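Local structure of apolipophorin-3b (1AEP) at residues T57-E62 and E72-F77; K51-T56 and N80-I85. The protein helps load diacylglycerol into the insect lipoprotein lipophorin and covers its growing hydrophobic surface, so supporting lipid transport during flight. All coordinates share one frame; numbering follows the deposited sequence.

In the fold
Both interactions join the same two helices, 36-63 and 69-83, at successive levels. Interaction 1 (57-62 with 72-77) lies next to the turn between them, its centre about 15 Å from the centre of the chain. Interaction 2 (51-56 with 80-85) lies deeper, about 7 Å from that centre, and the two contact centres are about 11 Å apart. Their segments adjoin in sequence, Thr56 to Thr57 on one helix, with Ala78 and Arg79 between them on the other, so interaction 1 is nested within the loop that interaction 2 closes. Together they trace one antiparallel helix pair in the five-helix bundle of the lipid-free monomer.

Interaction 1. Residues T57-E62 and E72-F77; sequences TSLKQE and EQLNAF
Helix segments 57-62 and 72-77 run nearly antiparallel, at 168°, with axes 8.3 Å apart at closest approach. Lys60 and Asn75 are in register, their CA atoms 5.0 Å from each other. Next to this pair, Leu74 reaches the other helix with both methyls: CD1 meets CG of Leu59 at 4.0 Å, the two side chains crossing at about a right angle, while CD2 packs on CG of Glu62 at 4.1 Å. With chi1 of Leu74 at -179°, its CG lies anti to the backbone N and 3.9 Å from O of Leu59. Leu59 also sends CD2 to CE2 of Phe77, 4.0 Å away. This is the helical hairpin of helices 36-63 and 69-83 in the apolipophorin-III bundle, its apolar faces turned inward, where Ala137 and Leu134 of helix 131-154 touch Leu59 and Leu74 respectively. An alanine in place of Leu74 would probably open a gap beside Leu59 and Glu62, since both methyl contacts would be lost. Farther out, the amide of Asn75 lies across the start of the Lys60 chain, ND2 3.9 Å from CG. The carboxylate of Glu62 leads away from the partner helix, and its OE2 is hydrogen-bonded to NE2 of His66.

Interaction 2. Residues K51-T56 and N80-I85; sequences KIAEVT and NLNNSI
Ile52 and Ile85 make the closest apolar contact between helix segment 51-56 and residues 80-85. CG2 of Ile52 lies 3.5 Å from CG1 of Ile85 and 3.9 Å from its CD1, so one methyl branch lies against the CG1-CD1 arm of the partner. CG1 of Ile52 lies beside the backbone N (chi1 -72°), leaving CG2, anti to that N, as the branch that meets Ile85. The same CG2 also approaches CB of Leu81, at 4.3 Å, and thus lies against two residues four positions apart in sequence. A third apolar pair brings CG1 of Val55 to 4.2 Å from CD1 of Leu81.

The polar groups at the interface meet mostly carbon across it. The Thr56 and Leu81 side chains lie alongside each other, pointing opposite ways, and OG1 of Thr56 sits 3.5 Å from CB of Leu81. No hydrogen bond joins the two segments; this buried hydroxyl is instead hydrogen-bonded to O of Ala78, just before segment 80-85, and so ties the two helices together from a side chain to a backbone carbonyl. Toward the more open side, Ala53 and Asn82 are the residues in register, with CA atoms 5.9 Å apart, and CB of Ala53 faces OD1 of Asn82 at 4.3 Å.

Residues 51-56 and 80-85 form part of the interior of the bundle, and five of the seven touching residues are buried. Helix 94-121 adds Val108 against Ile52 and Gln111 against Leu81, helix 131-154 brings Thr141 to Ile52 and Ala137 to Val55, and Phe48, earlier on helix 36-63, packs on Ile85.

Interaction 1. Residues T57-E62 and E72-F77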
ATOM      1  N   THR A  57      -4.511   8.827   6.817  1.00 25.53           N
ATOM      2  CA  THR A  57      -4.764   9.916   7.738  1.00 11.26           C
ATOM      3  C   THR A  57      -4.354  11.264   7.200  1.00 21.26           C
ATOM      4  O   THR A  57      -5.018  12.272   7.362  1.00 33.34           O
ATOM      5  CB  THR A  57      -4.121   9.625   9.087  1.00 16.71           C
ATOM      6  OG1 THR A  57      -4.819   8.511   9.568  1.00 36.80           O
ATOM      7  CG2 THR A  57      -4.334  10.800  10.015  1.00100.00           C
ATOM      8  N   SER A  58      -3.266  11.287   6.499  1.00 21.67           N
ATOM      9  CA  SER A  58      -2.875  12.569   5.994  1.00  1.41           C
ATOM     10  C   SER A  58      -3.706  13.024   4.805  1.00  7.05           C
ATOM     11  O   SER A  58      -3.861  14.213   4.552  1.00 29.80           O
ATOM     12  CB  SER A  58      -1.393  12.511   5.719  1.00 11.23           C
ATOM     13  OG  SER A  58      -1.204  11.818   4.533  1.00 47.31           O
ATOM     14  N   LEU A  59      -4.265  12.085   4.075  1.00 19.82           N
ATOM     15  CA  LEU A  59      -5.098  12.395   2.932  1.00 14.93           C
ATOM     16  C   LEU A  59      -6.486  12.776   3.409  1.00 44.35           C
ATOM     17  O   LEU A  59      -7.185  13.571   2.801  1.00 22.83           O
ATOM     18  CB  LEU A  59      -5.275  11.067   2.176  1.00 22.92           C
ATOM     19  CG  LEU A  59      -4.708  10.892   0.776  1.00 17.35           C
ATOM     20  CD1 LEU A  59      -3.638  11.878   0.488  1.00  1.68           C
ATOM     21  CD2 LEU A  59      -4.191   9.471   0.700  1.00  6.98           C
ATOM     22  N   LYS A  60      -6.905  12.179   4.516  1.00 12.76           N
ATOM     23  CA  LYS A  60      -8.193  12.520   5.044  1.00 20.67           C
ATOM     24  C   LYS A  60      -8.179  14.026   5.390  1.00 21.52           C
ATOM     25  O   LYS A  60      -9.139  14.757   5.199  1.00 52.56           O
ATOM     26  CB  LYS A  60      -8.456  11.689   6.298  1.00 12.99           C
ATOM     27  CG  LYS A  60      -9.443  10.554   6.092  1.00 18.91           C
ATOM     28  CD  LYS A  60      -9.213   9.374   7.025  1.00 49.59           C
ATOM     29  CE  LYS A  60     -10.424   8.465   7.075  1.00 48.89           C
ATOM     30  NZ  LYS A  60     -10.230   7.266   7.889  1.00 93.59           N
ATOM     31  N   GLN A  61      -7.031  14.444   5.912  1.00 32.86           N
ATOM     32  CA  GLN A  61      -6.793  15.817   6.348  1.00  5.85           C
ATOM     33  C   GLN A  61      -6.830  16.803   5.219  1.00 22.20           C
ATOM     34  O   GLN A  61      -7.346  17.920   5.305  1.00 43.77           O
ATOM     35  CB  GLN A  61      -5.373  15.851   6.901  1.00 18.78           C
ATOM     36  CG  GLN A  61      -5.152  17.094   7.756  1.00 44.35           C
ATOM     37  CD  GLN A  61      -3.775  17.647   7.560  1.00100.00           C
ATOM     38  OE1 GLN A  61      -3.636  18.862   7.488  1.00 32.19           O
ATOM     39  NE2 GLN A  61      -2.789  16.740   7.463  1.00 64.65           N
ATOM     40  N   GLU A  62      -6.259  16.352   4.143  1.00 30.34           N
ATOM     41  CA  GLU A  62      -6.233  17.156   2.967  1.00 34.13           C
ATOM     42  C   GLU A  62      -7.647  17.401   2.465  1.00 26.39           C
ATOM     43  O   GLU A  62      -8.037  18.521   2.138  1.00 30.88           O
ATOM     44  CB  GLU A  62      -5.437  16.376   1.934  1.00 33.10           C
ATOM     45  CG  GLU A  62      -5.098  17.210   0.692  1.00 31.10           C
ATOM     46  CD  GLU A  62      -4.245  18.386   1.024  1.00100.00           C
ATOM     47  OE1 GLU A  62      -3.573  18.468   2.051  1.00 72.09           O
ATOM     48  OE2 GLU A  62      -4.313  19.308   0.094  1.00 30.19           O
ATOM     49  N   GLU A  72     -14.790  14.627  -1.297  1.00 19.29           N
ATOM     50  CA  GLU A  72     -15.553  13.451  -0.987  1.00  8.85           C
ATOM     51  C   GLU A  72     -14.765  12.216  -1.395  1.00 13.27           C
ATOM     52  O   GLU A  72     -14.416  11.328  -0.591  1.00100.00           O
ATOM     53  CB  GLU A  72     -16.877  13.486  -1.868  1.00 30.24           C
ATOM     54  CG  GLU A  72     -18.263  13.767  -1.185  1.00100.00           C
ATOM     55  CD  GLU A  72     -19.200  14.751  -1.895  1.00100.00           C
ATOM     56  OE1 GLU A  72     -19.598  14.301  -3.074  1.00100.00           O
ATOM     57  OE2 GLU A  72     -19.519  15.844  -1.431  1.00100.00           O
ATOM     58  N   GLN A  73     -14.446  12.184  -2.665  1.00 29.63           N
ATOM     59  CA  GLN A  73     -13.740  11.104  -3.266  1.00  8.01           C
ATOM     60  C   GLN A  73     -12.365  10.872  -2.690  1.00 21.90           C
ATOM     61  O   GLN A  73     -11.886   9.748  -2.726  1.00 30.51           O
ATOM     62  CB  GLN A  73     -13.610  11.469  -4.724  1.00 18.61           C
ATOM     63  CG  GLN A  73     -14.976  11.275  -5.414  1.00 37.42           C
ATOM     64  CD  GLN A  73     -14.860  11.127  -6.918  1.00 70.94           C
ATOM     65  OE1 GLN A  73     -14.892   9.987  -7.444  1.00100.00           O
ATOM     66  NE2 GLN A  73     -14.764  12.283  -7.595  1.00100.00           N
ATOM     67  N   LEU A  74     -11.727  11.942  -2.214  1.00 12.17           N
ATOM     68  CA  LEU A  74     -10.398  11.859  -1.632  1.00 21.05           C
ATOM     69  C   LEU A  74     -10.464  11.128  -0.303  1.00 44.49           C
ATOM     70  O   LEU A  74      -9.708  10.192  -0.017  1.00 27.36           O
ATOM     71  CB  LEU A  74      -9.761  13.242  -1.482  1.00 14.78           C
ATOM     72  CG  LEU A  74      -8.372  13.112  -0.885  1.00 29.49           C
ATOM     73  CD1 LEU A  74      -7.635  12.079  -1.694  1.00 10.68           C
ATOM     74  CD2 LEU A  74      -7.664  14.429  -0.973  1.00 23.82           C
ATOM     75  N   ASN A  75     -11.429  11.562   0.500  1.00 40.66           N
ATOM     76  CA  ASN A  75     -11.706  10.983   1.790  1.00 40.15           C
ATOM     77  C   ASN A  75     -12.057   9.515   1.611  1.00 17.48           C
ATOM     78  O   ASN A  75     -11.591   8.648   2.337  1.00 60.92           O
ATOM     79  CB  ASN A  75     -12.857  11.762   2.435  1.00 23.32           C
ATOM     80  CG  ASN A  75     -12.859  11.701   3.934  1.00 28.84           C
ATOM     81  OD1 ASN A  75     -13.323  10.715   4.516  1.00 57.09           O
ATOM     82  ND2 ASN A  75     -12.329  12.769   4.570  1.00 61.04           N
ATOM     83  N   ALA A  76     -12.865   9.245   0.597  1.00 25.98           N
ATOM     84  CA  ALA A  76     -13.248   7.879   0.282  1.00 10.40           C
ATOM     85  C   ALA A  76     -12.040   7.003   0.038  1.00 22.14           C
ATOM     86  O   ALA A  76     -11.890   5.936   0.627  1.00 46.46           O
ATOM     87  CB  ALA A  76     -14.063   7.882  -0.998  1.00 28.87           C
ATOM     88  N   PHE A  77     -11.182   7.438  -0.875  1.00 16.69           N
ATOM     89  CA  PHE A  77     -10.006   6.693  -1.219  1.00 25.63           C
ATOM     90  C   PHE A  77      -9.223   6.313  -0.002  1.00 11.50           C
ATOM     91  O   PHE A  77      -8.828   5.167   0.184  1.00 19.17           O
ATOM     92  CB  PHE A  77      -9.169   7.516  -2.152  1.00 35.17           C
ATOM     93  CG  PHE A  77      -7.801   6.954  -2.415  1.00 12.69           C
ATOM     94  CD1 PHE A  77      -7.607   5.715  -3.003  1.00 35.65           C
ATOM     95  CD2 PHE A  77      -6.670   7.727  -2.187  1.00 20.73           C
ATOM     96  CE1 PHE A  77      -6.331   5.249  -3.302  1.00  3.62           C
ATOM     97  CE2 PHE A  77      -5.388   7.266  -2.453  1.00 10.66           C
ATOM     98  CZ  PHE A  77      -5.198   6.006  -2.995  1.00 27.02           C
TER

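Interaction 2. Residues K51-T56 and N80-I85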
ATOM      1  N   LYS A  51       2.312   2.194   7.981  1.00 30.10           N
ATOM      2  CA  LYS A  51       2.621   3.231   7.042  1.00 11.03           C
ATOM      3  C   LYS A  51       1.404   3.627   6.195  1.00 50.65           C
ATOM      4  O   LYS A  51       1.116   4.812   6.058  1.00 18.37           O
ATOM      5  CB  LYS A  51       3.785   2.808   6.183  1.00 25.03           C
ATOM      6  CG  LYS A  51       5.090   2.914   6.936  1.00  3.47           C
ATOM      7  CD  LYS A  51       5.522   4.347   7.097  1.00 79.20           C
ATOM      8  CE  LYS A  51       6.798   4.509   7.918  1.00100.00           C
ATOM      9  NZ  LYS A  51       7.025   5.866   8.444  1.00100.00           N
ATOM     10  N   ILE A  52       0.695   2.646   5.619  1.00 11.00           N
ATOM     11  CA  ILE A  52      -0.499   2.889   4.810  1.00 18.43           C
ATOM     12  C   ILE A  52      -1.582   3.636   5.567  1.00 19.93           C
ATOM     13  O   ILE A  52      -2.321   4.480   5.055  1.00 54.16           O
ATOM     14  CB  ILE A  52      -1.081   1.577   4.314  1.00 15.44           C
ATOM     15  CG1 ILE A  52      -0.101   1.109   3.263  1.00  9.78           C
ATOM     16  CG2 ILE A  52      -2.457   1.793   3.695  1.00 17.33           C
ATOM     17  CD1 ILE A  52      -0.467   1.657   1.890  1.00 71.66           C
ATOM     18  N   ALA A  53      -1.674   3.328   6.828  1.00 22.13           N
ATOM     19  CA  ALA A  53      -2.628   4.020   7.636  1.00 37.72           C
ATOM     20  C   ALA A  53      -2.202   5.484   7.849  1.00  5.69           C
ATOM     21  O   ALA A  53      -3.017   6.384   8.061  1.00 57.14           O
ATOM     22  CB  ALA A  53      -2.702   3.230   8.932  1.00 23.90           C
ATOM     23  N   GLU A  54      -0.897   5.732   7.793  1.00 59.40           N
ATOM     24  CA  GLU A  54      -0.388   7.078   7.970  1.00  9.87           C
ATOM     25  C   GLU A  54      -0.870   7.977   6.864  1.00 22.98           C
ATOM     26  O   GLU A  54      -1.323   9.098   7.104  1.00 31.63           O
ATOM     27  CB  GLU A  54       1.142   7.091   7.923  1.00 47.39           C
ATOM     28  CG  GLU A  54       1.821   7.964   8.978  1.00 76.75           C
ATOM     29  CD  GLU A  54       3.157   7.399   9.354  1.00100.00           C
ATOM     30  OE1 GLU A  54       4.160   7.653   8.748  1.00100.00           O
ATOM     31  OE2 GLU A  54       3.059   6.572  10.394  1.00100.00           O
ATOM     32  N   VAL A  55      -0.736   7.455   5.642  1.00  3.17           N
ATOM     33  CA  VAL A  55      -1.127   8.082   4.406  1.00 26.39           C
ATOM     34  C   VAL A  55      -2.597   8.388   4.452  1.00  1.20           C
ATOM     35  O   VAL A  55      -3.042   9.528   4.282  1.00 45.88           O
ATOM     36  CB  VAL A  55      -0.871   7.040   3.297  1.00  4.91           C
ATOM     37  CG1 VAL A  55      -1.435   7.439   1.978  1.00 26.70           C
ATOM     38  CG2 VAL A  55       0.598   6.815   3.149  1.00  1.13           C
ATOM     39  N   THR A  56      -3.374   7.345   4.721  1.00 18.98           N
ATOM     40  CA  THR A  56      -4.804   7.480   4.838  1.00  8.06           C
ATOM     41  C   THR A  56      -5.205   8.667   5.693  1.00 14.23           C
ATOM     42  O   THR A  56      -6.100   9.430   5.359  1.00 33.25           O
ATOM     43  CB  THR A  56      -5.289   6.201   5.498  1.00 16.30           C
ATOM     44  OG1 THR A  56      -5.465   5.218   4.506  1.00 30.25           O
ATOM     45  CG2 THR A  56      -6.581   6.503   6.187  1.00 20.79           C
ATOM     46  N   ASN A  80     -10.885   3.596   2.036  1.00 19.43           N
ATOM     47  CA  ASN A  80     -10.697   2.341   1.354  1.00 22.59           C
ATOM     48  C   ASN A  80      -9.311   1.754   1.517  1.00 38.50           C
ATOM     49  O   ASN A  80      -9.190   0.556   1.770  1.00 32.80           O
ATOM     50  CB  ASN A  80     -11.009   2.514  -0.114  1.00 55.41           C
ATOM     51  CG  ASN A  80     -12.454   2.341  -0.248  1.00 42.20           C
ATOM     52  OD1 ASN A  80     -12.943   1.224  -0.414  1.00100.00           O
ATOM     53  ND2 ASN A  80     -13.208   3.461  -0.050  1.00 94.78           N
ATOM     54  N   LEU A  81      -8.265   2.594   1.347  1.00 23.11           N
ATOM     55  CA  LEU A  81      -6.915   2.113   1.502  1.00 28.57           C
ATOM     56  C   LEU A  81      -6.804   1.450   2.846  1.00 46.33           C
ATOM     57  O   LEU A  81      -6.252   0.379   2.986  1.00 28.87           O
ATOM     58  CB  LEU A  81      -5.959   3.279   1.599  1.00 25.14           C
ATOM     59  CG  LEU A  81      -5.373   3.630   0.284  1.00  4.85           C
ATOM     60  CD1 LEU A  81      -4.413   4.770   0.573  1.00 24.01           C
ATOM     61  CD2 LEU A  81      -4.627   2.424  -0.181  1.00 23.23           C
ATOM     62  N   ASN A  82      -7.409   2.104   3.844  1.00 16.04           N
ATOM     63  CA  ASN A  82      -7.418   1.606   5.201  1.00 61.29           C
ATOM     64  C   ASN A  82      -8.135   0.272   5.345  1.00 20.88           C
ATOM     65  O   ASN A  82      -7.772  -0.575   6.156  1.00 49.80           O
ATOM     66  CB  ASN A  82      -8.133   2.559   6.102  1.00 29.04           C
ATOM     67  CG  ASN A  82      -7.841   2.132   7.489  1.00 63.34           C
ATOM     68  OD1 ASN A  82      -6.658   1.959   7.835  1.00 25.28           O
ATOM     69  ND2 ASN A  82      -8.899   1.921   8.244  1.00 71.42           N
ATOM     70  N   ASN A  83      -9.170   0.080   4.560  1.00 62.10           N
ATOM     71  CA  ASN A  83      -9.913  -1.148   4.658  1.00 57.25           C
ATOM     72  C   ASN A  83      -9.199  -2.344   4.065  1.00 12.37           C
ATOM     73  O   ASN A  83      -9.389  -3.482   4.486  1.00100.00           O
ATOM     74  CB  ASN A  83     -11.376  -1.017   4.225  1.00 57.74           C
ATOM     75  CG  ASN A  83     -12.087  -0.007   5.122  1.00100.00           C
ATOM     76  OD1 ASN A  83     -13.282   0.278   4.957  1.00100.00           O
ATOM     77  ND2 ASN A  83     -11.339   0.566   6.080  1.00 85.40           N
ATOM     78  N   SER A  84      -8.364  -2.097   3.088  1.00 29.89           N
ATOM     79  CA  SER A  84      -7.685  -3.222   2.515  1.00 26.66           C
ATOM     80  C   SER A  84      -6.483  -3.679   3.310  1.00 27.90           C
ATOM     81  O   SER A  84      -5.911  -4.712   2.993  1.00 92.27           O
ATOM     82  CB  SER A  84      -7.468  -3.159   1.019  1.00 49.74           C
ATOM     83  OG  SER A  84      -6.865  -1.951   0.661  1.00 32.11           O
ATOM     84  N   ILE A  85      -6.117  -2.945   4.371  1.00 29.49           N
ATOM     85  CA  ILE A  85      -4.971  -3.355   5.187  1.00 45.84           C
ATOM     86  C   ILE A  85      -5.260  -3.786   6.639  1.00 32.38           C
ATOM     87  O   ILE A  85      -4.600  -4.690   7.154  1.00 83.01           O
ATOM     88  CB  ILE A  85      -3.728  -2.471   5.094  1.00 18.94           C
ATOM     89  CG1 ILE A  85      -4.051  -0.976   5.144  1.00 20.28           C
ATOM     90  CG2 ILE A  85      -2.905  -2.822   3.874  1.00 44.35           C
ATOM     91  CD1 ILE A  85      -4.029  -0.403   6.554  1.00 20.76           C
TER